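Local coordinates for CARDB domain-containing protein (Pyrococcus furiosus, PDB 3IDU) that is of unknown function but binds two manganese ions through its all-beta CARDB domain, one piece of a longer protein, at residues Val54-Tyr57 with Leu62-Asn65. Sequence-based numbering, arbitrary orientation.
Sequences VRVY and LYKN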
ATOM      1  N   VAL A  54       3.746  -6.850   2.440  1.00  9.05           N
ATOM      2  CA  VAL A  54       3.482  -5.479   2.044  1.00  7.19           C
ATOM      3  C   VAL A  54       4.781  -4.735   2.356  1.00 10.72           C
ATOM      4  O   VAL A  54       5.401  -4.956   3.403  1.00  8.60           O
ATOM      5  CB  VAL A  54       2.313  -4.862   2.855  1.00 11.70           C
ATOM      6  CG1 VAL A  54       2.114  -3.399   2.463  1.00 13.64           C
ATOM      7  CG2 VAL A  54       1.037  -5.652   2.595  1.00  8.61           C
ATOM      8  N   ARG A  55       5.197  -3.871   1.439  1.00  9.01           N
ATOM      9  CA  ARG A  55       6.425  -3.121   1.609  1.00  8.79           C
ATOM     10  C   ARG A  55       6.227  -1.660   1.240  1.00  8.15           C
ATOM     11  O   ARG A  55       5.464  -1.330   0.325  1.00 13.45           O
ATOM     12  CB  ARG A  55       7.538  -3.717   0.731  1.00  7.05           C
ATOM     13  CG  ARG A  55       7.849  -5.200   0.981  1.00 10.82           C
ATOM     14  CD  ARG A  55       8.967  -5.691   0.058  1.00 18.47           C
ATOM     15  NE  ARG A  55       9.352  -7.091   0.266  1.00 20.64           N
ATOM     16  CZ  ARG A  55       8.673  -8.144  -0.188  1.00 26.08           C
ATOM     17  NH1 ARG A  55       7.557  -7.977  -0.880  1.00 17.66           N
ATOM     18  NH2 ARG A  55       9.127  -9.372   0.032  1.00 27.04           N
ATOM     19  N   VAL A  56       6.903  -0.787   1.977  1.00  7.55           N
ATOM     20  CA  VAL A  56       6.855   0.645   1.712  1.00  7.23           C
ATOM     21  C   VAL A  56       8.285   1.082   1.413  1.00  8.32           C
ATOM     22  O   VAL A  56       9.222   0.719   2.122  1.00 10.24           O
ATOM     23  CB  VAL A  56       6.291   1.446   2.916  1.00 10.49           C
ATOM     24  CG1 VAL A  56       6.650   2.926   2.777  1.00 11.79           C
ATOM     25  CG2 VAL A  56       4.779   1.301   2.963  1.00 11.63           C
ATOM     26  N   TYR A  57       8.427   1.849   0.338  1.00 12.83           N
ATOM     27  CA  TYR A  57       9.707   2.364  -0.122  1.00 15.13           C
ATOM     28  C   TYR A  57       9.640   3.878  -0.166  1.00 14.34           C
ATOM     29  O   TYR A  57       8.587   4.452  -0.444  1.00 15.33           O
ATOM     30  CB  TYR A  57      10.001   1.888  -1.546  1.00 11.00           C
ATOM     31  CG  TYR A  57      10.105   0.396  -1.736  1.00 10.65           C
ATOM     32  CD1 TYR A  57      11.333  -0.252  -1.636  1.00  7.55           C
ATOM     33  CD2 TYR A  57       8.980  -0.368  -2.047  1.00  9.56           C
ATOM     34  CE1 TYR A  57      11.444  -1.617  -1.844  1.00 12.17           C
ATOM     35  CE2 TYR A  57       9.083  -1.737  -2.255  1.00 13.44           C
ATOM     36  CZ  TYR A  57      10.317  -2.356  -2.153  1.00 11.53           C
ATOM     37  OH  TYR A  57      10.413  -3.712  -2.359  1.00 13.92           O
ATOM     38  N   LEU A  62      13.841   0.618   0.592  1.00 10.81           N
ATOM     39  CA  LEU A  62      12.882   0.010   1.501  1.00  9.56           C
ATOM     40  C   LEU A  62      12.872   0.726   2.841  1.00 14.32           C
ATOM     41  O   LEU A  62      13.926   1.045   3.400  1.00 10.77           O
ATOM     42  CB  LEU A  62      13.214  -1.475   1.702  1.00 11.14           C
ATOM     43  CG  LEU A  62      12.253  -2.334   2.538  1.00 11.58           C
ATOM     44  CD1 LEU A  62      10.900  -2.420   1.855  1.00 13.77           C
ATOM     45  CD2 LEU A  62      12.840  -3.720   2.731  1.00 15.60           C
ATOM     46  N   TYR A  63      11.670   0.973   3.346  1.00  9.25           N
ATOM     47  CA  TYR A  63      11.498   1.652   4.619  1.00 11.22           C
ATOM     48  C   TYR A  63      10.858   0.747   5.666  1.00 11.20           C
ATOM     49  O   TYR A  63      11.370   0.612   6.772  1.00 12.98           O
ATOM     50  CB  TYR A  63      10.641   2.907   4.434  1.00  9.88           C
ATOM     51  CG  TYR A  63      10.465   3.702   5.709  1.00  9.84           C
ATOM     52  CD1 TYR A  63       9.202   3.896   6.266  1.00 12.52           C
ATOM     53  CD2 TYR A  63      11.565   4.255   6.363  1.00 12.21           C
ATOM     54  CE1 TYR A  63       9.038   4.623   7.442  1.00 16.01           C
ATOM     55  CE2 TYR A  63      11.413   4.981   7.538  1.00 20.53           C
ATOM     56  CZ  TYR A  63      10.147   5.162   8.072  1.00 17.45           C
ATOM     57  OH  TYR A  63       9.999   5.881   9.235  1.00 16.44           O
ATOM     58  N   LYS A  64       9.740   0.118   5.324  1.00 10.78           N
ATOM     59  CA  LYS A  64       9.081  -0.741   6.297  1.00 12.29           C
ATOM     60  C   LYS A  64       8.415  -1.926   5.624  1.00 10.91           C
ATOM     61  O   LYS A  64       8.014  -1.851   4.462  1.00 10.82           O
ATOM     62  CB  LYS A  64       8.044   0.069   7.082  1.00 10.51           C
ATOM     63  CG  LYS A  64       7.479  -0.626   8.312  1.00 18.20           C
ATOM     64  CD  LYS A  64       6.551   0.311   9.071  1.00 13.97           C
ATOM     65  CE  LYS A  64       5.947  -0.359  10.298  1.00 27.41           C
ATOM     66  NZ  LYS A  64       5.017   0.552  11.026  1.00 25.90           N
ATOM     67  N   ASN A  65       8.310  -3.030   6.355  1.00 14.24           N
ATOM     68  CA  ASN A  65       7.679  -4.217   5.809  1.00 16.34           C
ATOM     69  C   ASN A  65       6.678  -4.826   6.776  1.00 12.78           C
ATOM     70  O   ASN A  65       6.817  -4.716   7.998  1.00 15.99           O
ATOM     71  CB  ASN A  65       8.737  -5.253   5.396  1.00 24.82           C
ATOM     72  CG  ASN A  65       9.757  -5.512   6.476  1.00 38.70           C
ATOM     73  OD1 ASN A  65       9.413  -5.919   7.587  1.00 48.65           O
ATOM     74  ND2 ASN A  65      11.030  -5.284   6.154  1.00 26.18           N
TER
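L62 reaches Y57 across the hairpin. L62 CB lies 4.0 Å from both Y57 CE1 and Y57 CD1; CG stands anti to the backbone N (chi1 -175°), and chi2 of 64° then turns L62 CD1 over the ring face, 4.1 Å from the Y57 centroid and 22° off the ring normal, a CH-pi contact. L62 CD1 also lies 3.6 Å from V56 O and 3.8 Å from R55 CB, on the face of the sheet that R55 and Y57 share. Y57 OH is hydrogen-bonded to E98. Replacing Y57 with an alanine would probably leave L62 CD1 without its aromatic floor and the E98 carboxylate without that hydrogen bond. The backbone gives a classic beta bulge in the hairpin of strands 49-58 and 61-70, the latter outermost in its sheet in this E-set-clan sandwich: Y63 and K64 both face V56. V56 O accepts from Y63 N at 2.7 Å in the carbonyl plane and from K64 N at 3.3 Å, tilted from it. V56 N returns a bond to K64 O (2.9 Å). Beyond the bulge, R55 and N65 form an antiparallel non-hydrogen-bonded pair, their CA atoms 4.5 Å apart, while the R55 guanidinium forms a salt bridge with E99.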